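Local coordinates for protein COMB10 (Helicobacter pylori, PDB 2BHV) that probably serves as a VirB10-like core subunit of the Com type IV secretion system, contributing its periplasmic domain to the envelope-spanning apparatus, at residues 55-61 with 91-95; 62-68 with 86-92; 104-108 with 150-154; 157-161 with 219-223. The contacts are given in a common frame with arbitrary orientation. Residue numbers count along the deposited sequence, not the author numbering.

Interaction 1: residues 55-61 with 91-95; sequences PISSQIA and YYSNN
Residues 91-94 are extended strand, and the segment 55-61 folds over one side of it: a short strand at 56-57, a turn through Ser-58 and Gln-59, then an extended return through Ile-60 and Ala-61. Tyr-91 points away from this loop. Tyr-92 points into it, with chi1 at 69° (p) and chi2 at 87°, and its ring is sandwiched. Ile-56 CG2 sits 3.8 Å from the ring centroid, 20° off the normal, a CH-pi contact, while the backbone carbon of Ala-61 lies over the opposite face. Ile-60 O approaches Tyr-92 CE1 at 3.3 Å. Ser-93 turns its side chain away, yet Ala-61 CB still meets Ser-93 CB at 3.8 Å, and the two CA atoms are 4.3 Å apart. Asn-94 points back toward the turn, its CA 5.8 Å from Ser-58 CA. Ser-58 OG is held elsewhere, by Val-214 N. This is loop-on-sheet packing: the connection from the small three-stranded sheet into strand 62-68 folds over strand 87-94 of the large sheet, clasping Tyr-92 between Ile-56 and Ala-61.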
loop_
_atom_site.group_PDB
_atom_site.type_symbol
_atom_site.label_atom_id
_atom_site.label_comp_id
_atom_site.label_asym_id
_atom_site.label_seq_id
_atom_site.Cartn_x
_atom_site.Cartn_y
_atom_site.Cartn_z
ATOM N N PRO A 55 0.882 -26.648 -3.932
ATOM C CA PRO A 55 0.940 -25.186 -3.846
ATOM C C PRO A 55 0.599 -24.657 -2.450
ATOM O O PRO A 55 0.018 -25.371 -1.634
ATOM C CB PRO A 55 -0.122 -24.736 -4.854
ATOM C CG PRO A 55 -1.079 -25.831 -4.903
ATOM C CD PRO A 55 -0.313 -27.103 -4.657
ATOM N N ILE A 56 0.984 -23.413 -2.192
ATOM C CA ILE A 56 0.615 -22.687 -0.981
ATOM C C ILE A 56 -0.216 -21.459 -1.358
ATOM O O ILE A 56 0.339 -20.467 -1.861
ATOM C CB ILE A 56 1.869 -22.184 -0.241
ATOM C CG1 ILE A 56 2.744 -23.357 0.212
ATOM C CG2 ILE A 56 1.483 -21.314 0.954
ATOM C CD1 ILE A 56 4.041 -22.920 0.897
ATOM N N SER A 57 -1.534 -21.524 -1.124
ATOM C CA SER A 57 -2.434 -20.367 -1.355
ATOM C C SER A 57 -2.542 -19.456 -0.111
ATOM O O SER A 57 -2.457 -19.939 1.018
ATOM C CB SER A 57 -3.822 -20.849 -1.753
ATOM O OG SER A 57 -4.378 -21.636 -0.706
ATOM N N SER A 58 -2.733 -18.150 -0.319
ATOM C CA SER A 58 -2.717 -17.184 0.809
ATOM C C SER A 58 -4.071 -16.995 1.522
ATOM O O SER A 58 -4.110 -16.380 2.596
ATOM C CB SER A 58 -2.114 -15.820 0.415
ATOM O OG SER A 58 -3.066 -14.991 -0.234
ATOM N N GLN A 59 -5.167 -17.498 0.942
ATOM C CA GLN A 59 -6.417 -17.552 1.698
ATOM C C GLN A 59 -6.389 -18.802 2.586
ATOM O O GLN A 59 -6.105 -18.717 3.783
ATOM C CB GLN A 59 -7.680 -17.524 0.802
ATOM C CG GLN A 59 -7.592 -16.739 -0.540
ATOM C CD GLN A 59 -7.773 -17.659 -1.793
ATOM O OE1 GLN A 59 -6.847 -18.385 -2.205
ATOM N NE2 GLN A 59 -8.961 -17.618 -2.387
ATOM N N ILE A 60 -6.684 -19.951 1.980
ATOM C CA ILE A 60 -6.547 -21.276 2.609
ATOM C C ILE A 60 -5.260 -21.383 3.456
ATOM O O ILE A 60 -4.168 -21.061 2.973
ATOM C CB ILE A 60 -6.507 -22.410 1.513
ATOM C CG1 ILE A 60 -7.814 -22.449 0.700
ATOM C CG2 ILE A 60 -6.113 -23.789 2.120
ATOM C CD1 ILE A 60 -7.646 -23.005 -0.750
ATOM N N ALA A 61 -5.413 -21.790 4.721
ATOM C CA ALA A 61 -4.313 -22.341 5.505
ATOM C C ALA A 61 -4.417 -23.860 5.353
ATOM O O ALA A 61 -5.498 -24.406 5.498
ATOM C CB ALA A 61 -4.442 -21.939 6.949
ATOM N N TYR A 91 2.833 -27.880 7.394
ATOM C CA TYR A 91 1.538 -27.245 7.526
ATOM C C TYR A 91 1.767 -25.764 7.557
ATOM O O TYR A 91 2.685 -25.298 8.201
ATOM C CB TYR A 91 0.840 -27.725 8.791
ATOM C CG TYR A 91 0.630 -29.209 8.788
ATOM C CD1 TYR A 91 -0.476 -29.775 8.157
ATOM C CD2 TYR A 91 1.549 -30.062 9.386
ATOM C CE1 TYR A 91 -0.667 -31.162 8.131
ATOM C CE2 TYR A 91 1.370 -31.448 9.367
ATOM C CZ TYR A 91 0.266 -31.985 8.738
ATOM O OH TYR A 91 0.108 -33.342 8.730
ATOM N N TYR A 92 0.941 -25.028 6.834
ATOM C CA TYR A 92 1.159 -23.610 6.646
ATOM C C TYR A 92 -0.092 -22.806 6.955
ATOM O O TYR A 92 -1.215 -23.296 6.775
ATOM C CB TYR A 92 1.615 -23.320 5.214
ATOM C CG TYR A 92 0.547 -23.532 4.136
ATOM C CD1 TYR A 92 -0.351 -22.509 3.793
ATOM C CD2 TYR A 92 0.449 -24.745 3.447
ATOM C CE1 TYR A 92 -1.302 -22.685 2.816
ATOM C CE2 TYR A 92 -0.513 -24.934 2.463
ATOM C CZ TYR A 92 -1.385 -23.895 2.150
ATOM O OH TYR A 92 -2.352 -24.070 1.174
ATOM N N SER A 93 0.110 -21.566 7.408
ATOM C CA SER A 93 -0.973 -20.600 7.540
ATOM C C SER A 93 -0.508 -19.207 7.130
ATOM O O SER A 93 0.676 -18.874 7.241
ATOM C CB SER A 93 -1.512 -20.567 8.968
ATOM O OG SER A 93 -0.592 -19.932 9.848
ATOM N N ASN A 94 -1.452 -18.405 6.649
ATOM C CA ASN A 94 -1.202 -17.010 6.379
ATOM C C ASN A 94 -1.794 -16.192 7.512
ATOM O O ASN A 94 -2.957 -16.347 7.854
ATOM C CB ASN A 94 -1.763 -16.622 5.011
ATOM C CG ASN A 94 -0.899 -17.153 3.867
ATOM O OD1 ASN A 94 -1.245 -18.155 3.194
ATOM N ND2 ASN A 94 0.258 -16.498 3.657
ATOM N N ASN A 95 -0.939 -15.411 8.172
ATOM C CA ASN A 95 -1.328 -14.558 9.298
ATOM C C ASN A 95 -1.383 -13.100 8.829
ATOM O O ASN A 95 -0.526 -12.273 9.177
ATOM C CB ASN A 95 -0.350 -14.749 10.485
ATOM C CG ASN A 95 -0.584 -13.741 11.665
ATOM O OD1 ASN A 95 0.222 -13.680 12.620
ATOM N ND2 ASN A 95 -1.675 -12.959 11.591
#

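Interaction 2: residues 62-68 with 86-92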
loop_
_atom_site.group_PDB
_atom_site.type_symbol
_atom_site.label_atom_id
_atom_site.label_comp_id
_atom_site.label_asym_id
_atom_site.label_seq_id
_atom_site.Cartn_x
_atom_site.Cartn_y
_atom_site.Cartn_z
ATOM N N GLY A 62 -3.319 -24.546 5.041
ATOM C CA GLY A 62 -3.396 -25.978 4.754
ATOM C C GLY A 62 -2.100 -26.746 4.880
ATOM O O GLY A 62 -1.246 -26.406 5.696
ATOM N N LYS A 63 -1.965 -27.786 4.054
ATOM C CA LYS A 63 -0.808 -28.694 4.058
ATOM C C LYS A 63 0.083 -28.521 2.810
ATOM O O LYS A 63 -0.402 -28.235 1.714
ATOM C CB LYS A 63 -1.291 -30.147 4.173
ATOM C CG LYS A 63 -0.187 -31.200 4.246
ATOM C CD LYS A 63 -0.720 -32.595 4.627
ATOM C CE LYS A 63 -1.125 -33.424 3.396
ATOM N NZ LYS A 63 -1.233 -34.879 3.710
ATOM N N VAL A 64 1.388 -28.698 2.989
ATOM C CA VAL A 64 2.336 -28.590 1.881
ATOM C C VAL A 64 3.277 -29.777 1.871
ATOM O O VAL A 64 3.710 -30.241 2.928
ATOM C CB VAL A 64 3.160 -27.261 1.932
ATOM C CG1 VAL A 64 4.020 -27.180 3.175
ATOM C CG2 VAL A 64 4.017 -27.116 0.708
ATOM N N ILE A 65 3.583 -30.273 0.673
ATOM C CA ILE A 65 4.543 -31.350 0.520
ATOM C C ILE A 65 5.689 -30.888 -0.375
ATOM O O ILE A 65 5.472 -30.411 -1.484
ATOM C CB ILE A 65 3.890 -32.606 -0.068
ATOM C CG1 ILE A 65 2.680 -33.027 0.762
ATOM C CG2 ILE A 65 4.901 -33.746 -0.156
ATOM C CD1 ILE A 65 1.753 -33.979 0.039
ATOM N N ALA A 66 6.912 -31.016 0.124
ATOM C CA ALA A 66 8.098 -30.737 -0.674
ATOM C C ALA A 66 8.924 -32.013 -0.876
ATOM O O ALA A 66 8.779 -33.001 -0.146
ATOM C CB ALA A 66 8.922 -29.678 -0.021
ATOM N N GLN A 67 9.800 -31.985 -1.873
ATOM C CA GLN A 67 10.679 -33.100 -2.126
ATOM C C GLN A 67 12.143 -32.692 -2.131
ATOM O O GLN A 67 12.531 -31.786 -2.832
ATOM C CB GLN A 67 10.322 -33.742 -3.441
ATOM C CG GLN A 67 10.947 -35.085 -3.581
ATOM C CD GLN A 67 10.660 -35.712 -4.888
ATOM O OE1 GLN A 67 11.555 -35.866 -5.704
ATOM N NE2 GLN A 67 9.407 -36.092 -5.106
ATOM N N VAL A 68 12.953 -33.388 -1.344
ATOM C CA VAL A 68 14.362 -33.046 -1.174
ATOM C C VAL A 68 15.138 -33.359 -2.446
ATOM O O VAL A 68 14.958 -34.416 -3.043
ATOM C CB VAL A 68 14.976 -33.772 0.038
ATOM C CG1 VAL A 68 16.404 -33.323 0.245
ATOM C CG2 VAL A 68 14.175 -33.484 1.283
ATOM N N SER A 86 13.380 -37.691 -0.597
ATOM C CA SER A 86 12.483 -37.705 0.573
ATOM C C SER A 86 11.373 -36.659 0.444
ATOM O O SER A 86 11.571 -35.563 -0.097
ATOM C CB SER A 86 13.234 -37.474 1.877
ATOM O OG SER A 86 14.475 -38.135 1.894
ATOM N N LYS A 87 10.196 -37.014 0.932
ATOM C CA LYS A 87 9.113 -36.069 1.017
ATOM C C LYS A 87 9.218 -35.345 2.355
ATOM O O LYS A 87 9.518 -35.969 3.371
ATOM C CB LYS A 87 7.777 -36.793 0.883
ATOM C CG LYS A 87 7.248 -36.928 -0.551
ATOM C CD LYS A 87 8.341 -37.229 -1.609
ATOM C CE LYS A 87 7.929 -38.365 -2.570
ATOM N NZ LYS A 87 6.531 -38.267 -3.092
ATOM N N VAL A 88 9.004 -34.029 2.349
ATOM C CA VAL A 88 8.875 -33.265 3.594
ATOM C C VAL A 88 7.450 -32.781 3.715
ATOM O O VAL A 88 6.929 -32.135 2.806
ATOM C CB VAL A 88 9.815 -32.032 3.652
ATOM C CG1 VAL A 88 9.981 -31.566 5.093
ATOM C CG2 VAL A 88 11.174 -32.343 3.060
ATOM N N ILE A 89 6.813 -33.102 4.828
ATOM C CA ILE A 89 5.425 -32.710 5.028
ATOM C C ILE A 89 5.363 -31.548 6.004
ATOM O O ILE A 89 5.902 -31.623 7.114
ATOM C CB ILE A 89 4.566 -33.889 5.510
ATOM C CG1 ILE A 89 4.611 -35.015 4.484
ATOM C CG2 ILE A 89 3.143 -33.454 5.745
ATOM C CD1 ILE A 89 4.215 -36.358 5.040
ATOM N N GLY A 90 4.713 -30.471 5.571
ATOM C CA GLY A 90 4.534 -29.280 6.389
ATOM C C GLY A 90 3.098 -28.778 6.447
ATOM O O GLY A 90 2.251 -29.193 5.657
ATOM N N TYR A 91 2.833 -27.880 7.394
ATOM C CA TYR A 91 1.538 -27.245 7.526
ATOM C C TYR A 91 1.767 -25.764 7.557
ATOM O O TYR A 91 2.685 -25.298 8.201
ATOM C CB TYR A 91 0.840 -27.725 8.791
ATOM C CG TYR A 91 0.630 -29.209 8.788
ATOM C CD1 TYR A 91 -0.476 -29.775 8.157
ATOM C CD2 TYR A 91 1.549 -30.062 9.386
ATOM C CE1 TYR A 91 -0.667 -31.162 8.131
ATOM C CE2 TYR A 91 1.370 -31.448 9.367
ATOM C CZ TYR A 91 0.266 -31.985 8.738
ATOM O OH TYR A 91 0.108 -33.342 8.730
ATOM N N TYR A 92 0.941 -25.028 6.834
ATOM C CA TYR A 92 1.159 -23.610 6.646
ATOM C C TYR A 92 -0.092 -22.806 6.955
ATOM O O TYR A 92 -1.215 -23.296 6.775
ATOM C CB TYR A 92 1.615 -23.320 5.214
ATOM C CG TYR A 92 0.547 -23.532 4.136
ATOM C CD1 TYR A 92 -0.351 -22.509 3.793
ATOM C CD2 TYR A 92 0.449 -24.745 3.447
ATOM C CE1 TYR A 92 -1.302 -22.685 2.816
ATOM C CE2 TYR A 92 -0.513 -24.934 2.463
ATOM C CZ TYR A 92 -1.385 -23.895 2.150
ATOM O OH TYR A 92 -2.352 -24.070 1.174
#
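Seven backbone hydrogen bonds tie the two antiparallel strands together. The central ones are short and nearly straight: Val-64 N to Gly-90 O and Gly-90 N to Val-64 O, both 2.8 Å, then Ala-66 N to Val-88 O at 2.9 Å and Val-88 N to Ala-66 O at 2.7 Å. Val-68 N to Ser-86 O, 2.9 Å, closes one end. At the other, Tyr-92 N to Gly-62 O is sound at 2.8 Å, but Gly-62 N to Tyr-92 O, 3.0 Å, is bent and weak. Between these pairs lie the non-hydrogen-bonded pairs Lys-63/Tyr-91, Ile-65/Ile-89 and Gln-67/Lys-87, whose side chains share one face; Lys-63 CD rests 3.8 Å from Tyr-91 CE1. The other face carries Val-64, Ala-66, Val-88 and Tyr-92. On it Val-64 CB lies 4.0 Å from Tyr-92 CD2, and Gly-62 CA makes a CH-pi contact with the Tyr-92 ring, 4.1 Å from its centroid. At the end of the pair Val-68 CG2 meets Val-88 CG2 at 3.7 Å. The strand axes run 150° apart. This pair lies inside the large mixed sheet, with strand 48-52 beside 62-68 and strand 103-111 beside 87-94; Trp-107 and Leu-52 pack onto the Val-64 face.

Interaction 3: residues 104-108 with 150-154; sequences DIVWS and LLLST
Residues 104-107 are extended, while Ser-108 (phi/psi -99/-43) departs from that conformation. Strand 152-154 crosses strand 104-108 at 131° with the axes 7.3 Å apart at closest, too far for direct backbone pairing. Side chains therefore bridge the gap. Nearest CA pairs are Val-106 with Leu-150 at 6.5 Å, Trp-107 with Leu-152 at 6.7 Å and Ile-105 with Thr-154 at 7.3 Å. Trp-107 points toward the other strand with chi1 at -62° (m) and chi2 at 109°, which presents the edge of its indole: CD1 lies 4.0 Å from Leu-152 CB, and NE1 donates a hydrogen bond to Thr-154 OG1 at 2.9 Å. Thr-154 (chi1 -47°, m) and Leu-152 (m, m) both point toward strand 104-108. Leu-150 adopts the mt rotamer and brings CD2 to 3.8 Å from Val-106 CG2 (chi1 t) and 3.6 Å from Ile-105 O. Ile-105, also mt, places CD1 3.9 Å from Thr-154 OG1. Ile-196 of the second subunit packs on Ile-105 and Thr-154. Strands 87-94, 62-68, 48-52 and 221-226 separate the two in sheet order, so the sheet must curl round, consistent with VirB10's barrel-like fold. The chemistry is mostly apolar, with one directional bond satisfying the buried indole nitrogen.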
loop_
_atom_site.group_PDB
_atom_site.type_symbol
_atom_site.label_atom_id
_atom_site.label_comp_id
_atom_site.label_asym_id
_atom_site.label_seq_id
_atom_site.Cartn_x
_atom_site.Cartn_y
_atom_site.Cartn_z
ATOM N N ASP A 104 3.605 -18.805 7.641
ATOM C CA ASP A 104 4.374 -19.674 8.508
ATOM C C ASP A 104 4.262 -21.097 8.034
ATOM O O ASP A 104 3.166 -21.580 7.805
ATOM C CB ASP A 104 3.905 -19.552 9.952
ATOM C CG ASP A 104 3.983 -18.132 10.468
ATOM O OD1 ASP A 104 4.897 -17.386 10.058
ATOM O OD2 ASP A 104 3.123 -17.744 11.288
ATOM N N ILE A 105 5.399 -21.770 7.875
ATOM C CA ILE A 105 5.399 -23.178 7.530
ATOM C C ILE A 105 6.093 -23.950 8.648
ATOM O O ILE A 105 7.249 -23.698 8.958
ATOM C CB ILE A 105 6.105 -23.434 6.188
ATOM C CG1 ILE A 105 5.518 -22.556 5.085
ATOM C CG2 ILE A 105 6.000 -24.896 5.813
ATOM C CD1 ILE A 105 6.396 -22.428 3.893
ATOM N N VAL A 106 5.370 -24.871 9.269
ATOM C CA VAL A 106 5.972 -25.802 10.208
ATOM C C VAL A 106 6.226 -27.119 9.504
ATOM O O VAL A 106 5.297 -27.837 9.177
ATOM C CB VAL A 106 5.064 -26.054 11.421
ATOM C CG1 VAL A 106 5.765 -26.938 12.452
ATOM C CG2 VAL A 106 4.656 -24.760 12.043
ATOM N N TRP A 107 7.486 -27.427 9.254
ATOM C CA TRP A 107 7.822 -28.712 8.688
ATOM C C TRP A 107 7.770 -29.763 9.794
ATOM O O TRP A 107 8.555 -29.717 10.741
ATOM C CB TRP A 107 9.189 -28.662 8.001
ATOM C CG TRP A 107 9.229 -27.687 6.843
ATOM C CD1 TRP A 107 9.894 -26.500 6.803
ATOM C CD2 TRP A 107 8.569 -27.819 5.568
ATOM N NE1 TRP A 107 9.695 -25.877 5.588
ATOM C CE2 TRP A 107 8.890 -26.663 4.810
ATOM C CE3 TRP A 107 7.738 -28.801 4.992
ATOM C CZ2 TRP A 107 8.418 -26.460 3.508
ATOM C CZ3 TRP A 107 7.266 -28.595 3.695
ATOM C CH2 TRP A 107 7.609 -27.432 2.970
ATOM N N SER A 108 6.834 -30.701 9.680
ATOM C CA SER A 108 6.548 -31.610 10.782
ATOM C C SER A 108 7.212 -32.969 10.642
ATOM O O SER A 108 7.726 -33.496 11.618
ATOM C CB SER A 108 5.042 -31.768 11.008
ATOM O OG SER A 108 4.470 -32.591 10.022
ATOM N N LEU A 150 9.754 -21.475 15.170
ATOM C CA LEU A 150 9.921 -22.420 14.082
ATOM C C LEU A 150 11.278 -23.084 14.185
ATOM O O LEU A 150 12.269 -22.408 14.450
ATOM C CB LEU A 150 9.801 -21.715 12.732
ATOM C CG LEU A 150 8.483 -21.075 12.351
ATOM C CD1 LEU A 150 8.680 -20.293 11.079
ATOM C CD2 LEU A 150 7.417 -22.110 12.181
ATOM N N LEU A 151 11.327 -24.395 13.972
ATOM C CA LEU A 151 12.581 -25.121 14.102
ATOM C C LEU A 151 13.319 -25.178 12.778
ATOM O O LEU A 151 14.516 -25.440 12.752
ATOM C CB LEU A 151 12.359 -26.527 14.667
ATOM C CG LEU A 151 11.786 -26.647 16.087
ATOM C CD1 LEU A 151 11.311 -28.074 16.383
ATOM C CD2 LEU A 151 12.789 -26.196 17.126
ATOM N N LEU A 152 12.595 -24.924 11.684
ATOM C CA LEU A 152 13.133 -24.973 10.323
ATOM C C LEU A 152 12.610 -23.780 9.540
ATOM O O LEU A 152 11.406 -23.561 9.452
ATOM C CB LEU A 152 12.677 -26.233 9.608
ATOM C CG LEU A 152 13.104 -27.672 9.902
ATOM C CD1 LEU A 152 14.575 -27.919 9.620
ATOM C CD2 LEU A 152 12.681 -28.129 11.290
ATOM N N SER A 153 13.517 -23.007 8.969
ATOM C CA SER A 153 13.139 -21.868 8.166
ATOM C C SER A 153 12.922 -22.327 6.747
ATOM O O SER A 153 13.444 -23.368 6.344
ATOM C CB SER A 153 14.234 -20.823 8.201
ATOM O OG SER A 153 14.381 -20.309 9.509
ATOM N N THR A 154 12.154 -21.545 5.983
ATOM C CA THR A 154 11.911 -21.834 4.577
ATOM C C THR A 154 12.360 -20.672 3.744
ATOM O O THR A 154 11.765 -19.618 3.792
ATOM C CB THR A 154 10.438 -22.114 4.322
ATOM O OG1 THR A 154 9.968 -23.031 5.316
ATOM C CG2 THR A 154 10.238 -22.699 2.958
#

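Interaction 4: residues 157-161 with 219-223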
loop_
_atom_site.group_PDB
_atom_site.type_symbol
_atom_site.label_atom_id
_atom_site.label_comp_id
_atom_site.label_asym_id
_atom_site.label_seq_id
_atom_site.Cartn_x
_atom_site.Cartn_y
_atom_site.Cartn_z
ATOM N N ASN A 157 14.558 -20.620 -3.171
ATOM C CA ASN A 157 15.480 -21.041 -4.195
ATOM C C ASN A 157 14.859 -20.828 -5.568
ATOM O O ASN A 157 15.181 -21.527 -6.521
ATOM C CB ASN A 157 15.878 -22.482 -3.978
ATOM C CG ASN A 157 17.069 -22.885 -4.810
ATOM O OD1 ASN A 157 17.891 -22.063 -5.192
ATOM N ND2 ASN A 157 17.162 -24.164 -5.094
ATOM N N GLY A 158 13.988 -19.824 -5.656
ATOM C CA GLY A 158 13.226 -19.541 -6.860
ATOM C C GLY A 158 11.780 -19.941 -6.673
ATOM O O GLY A 158 11.380 -21.054 -7.044
ATOM N N LEU A 159 11.000 -19.041 -6.080
ATOM C CA LEU A 159 9.568 -19.256 -5.906
ATOM C C LEU A 159 8.804 -18.805 -7.145
ATOM O O LEU A 159 9.096 -17.749 -7.714
ATOM C CB LEU A 159 9.043 -18.496 -4.687
ATOM C CG LEU A 159 9.650 -18.793 -3.319
ATOM C CD1 LEU A 159 9.166 -17.791 -2.276
ATOM C CD2 LEU A 159 9.351 -20.217 -2.893
ATOM N N LEU A 160 7.833 -19.619 -7.561
ATOM C CA LEU A 160 6.888 -19.215 -8.583
ATOM C C LEU A 160 5.686 -18.560 -7.926
ATOM O O LEU A 160 4.807 -19.246 -7.386
ATOM C CB LEU A 160 6.457 -20.412 -9.403
ATOM C CG LEU A 160 7.311 -20.724 -10.627
ATOM C CD1 LEU A 160 8.624 -21.390 -10.234
ATOM C CD2 LEU A 160 6.513 -21.619 -11.580
ATOM N N ILE A 161 5.663 -17.227 -7.961
ATOM C CA ILE A 161 4.686 -16.466 -7.186
ATOM C C ILE A 161 3.655 -15.788 -8.067
ATOM O O ILE A 161 3.997 -14.929 -8.871
ATOM C CB ILE A 161 5.351 -15.399 -6.308
ATOM C CG1 ILE A 161 6.391 -16.032 -5.375
ATOM C CG2 ILE A 161 4.289 -14.648 -5.509
ATOM C CD1 ILE A 161 7.494 -15.089 -4.946
ATOM N N GLY A 219 6.184 -26.602 -7.755
ATOM C CA GLY A 219 7.354 -26.468 -8.604
ATOM C C GLY A 219 8.276 -25.372 -8.103
ATOM O O GLY A 219 9.420 -25.241 -8.558
ATOM N N SER A 220 7.777 -24.570 -7.165
ATOM C CA SER A 220 8.588 -23.564 -6.530
ATOM C C SER A 220 9.744 -24.248 -5.849
ATOM O O SER A 220 9.590 -25.326 -5.280
ATOM C CB SER A 220 7.770 -22.779 -5.519
ATOM O OG SER A 220 6.859 -21.915 -6.169
ATOM N N ARG A 221 10.901 -23.605 -5.913
ATOM C CA ARG A 221 12.128 -24.149 -5.378
ATOM C C ARG A 221 12.491 -23.452 -4.078
ATOM O O ARG A 221 12.414 -22.233 -3.964
ATOM C CB ARG A 221 13.235 -23.950 -6.394
ATOM C CG ARG A 221 14.135 -25.153 -6.597
ATOM C CD ARG A 221 13.569 -26.041 -7.648
ATOM N NE ARG A 221 14.537 -27.004 -8.161
ATOM C CZ ARG A 221 14.846 -27.148 -9.452
ATOM N NH1 ARG A 221 14.275 -26.384 -10.381
ATOM N NH2 ARG A 221 15.728 -28.062 -9.822
ATOM N N VAL A 222 12.924 -24.234 -3.102
ATOM C CA VAL A 222 13.028 -23.764 -1.732
ATOM C C VAL A 222 14.279 -24.325 -1.015
ATOM O O VAL A 222 14.746 -25.404 -1.356
ATOM C CB VAL A 222 11.714 -24.136 -1.007
ATOM C CG1 VAL A 222 11.954 -24.923 0.266
ATOM C CG2 VAL A 222 10.848 -22.903 -0.792
ATOM N N PHE A 223 14.828 -23.584 -0.055
ATOM C CA PHE A 223 15.777 -24.159 0.897
ATOM C C PHE A 223 15.088 -24.326 2.233
ATOM O O PHE A 223 14.538 -23.366 2.774
ATOM C CB PHE A 223 17.010 -23.268 1.102
ATOM C CG PHE A 223 17.894 -23.183 -0.082
ATOM C CD1 PHE A 223 18.610 -24.284 -0.505
ATOM C CD2 PHE A 223 18.022 -22.001 -0.779
ATOM C CE1 PHE A 223 19.426 -24.212 -1.607
ATOM C CE2 PHE A 223 18.842 -21.928 -1.891
ATOM C CZ PHE A 223 19.539 -23.035 -2.306
#
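A classic beta bulge is the striking feature: Asn-157 and Gly-158 both face Arg-221. Asn-157 N donates to Arg-221 O at 2.8 Å, and Arg-221 N returns a hydrogen bond to Gly-158 O, also 2.8 Å. Gly-158 has phi/psi of 107/84, where a side chain would jam against the preceding carbonyl, so the backbone itself calls for glycine. Beyond the bulge a side chain takes over: Leu-160 N donates to Ser-220 OG at 2.9 Å, and that hydroxyl is also hydrogen-bonded to Arg-217 O. The neighbouring Gly-219, at 95/-12, likewise has backbone angles that demand glycine.

Packing surrounds these bonds. Asn-157 CB lies over the face of Phe-223, 4.0 Å from the ring centroid and 25° off its normal, a CH-pi contact. Leu-159 CD2 reaches Val-222 CG2 at 3.7 Å. The CA-to-CB bond of Arg-221 points toward the loop, but its end leads away to a salt bridge from NE to Glu-69. The second subunit also meets this region, with its Gln-187 accepting a hydrogen bond from Leu-159 N and its Leu-184 packing on Leu-160. Overall, this is an antiparallel edge pairing interrupted by a classic bulge, where the chain leaves strand 152-156 beside strand 221-226 and heads for the small three-stranded sheet.

All four contacts belong to one large mixed sheet and its surroundings. Interactions 1 and 2 share Tyr-91 and Tyr-92, and Ile-56 CG1 of the first touches Val-64 CG2 of the second at 4.0 Å. Interaction 3 adjoins both through strand 103-111, with probable hydrogen bonds from Val-106 N to Tyr-91 O and from Ser-108 N to Ile-89 O, each 2.9 Å; its centre is about 10 Å from that of interaction 2. Interaction 4 meets interaction 3 where Thr-154 CG2 packs on Val-222 CG2 at 3.8 Å, but stays about 6 Å from interaction 2 at the nearest atoms. Interactions 3 and 4 also both touch the second subunit.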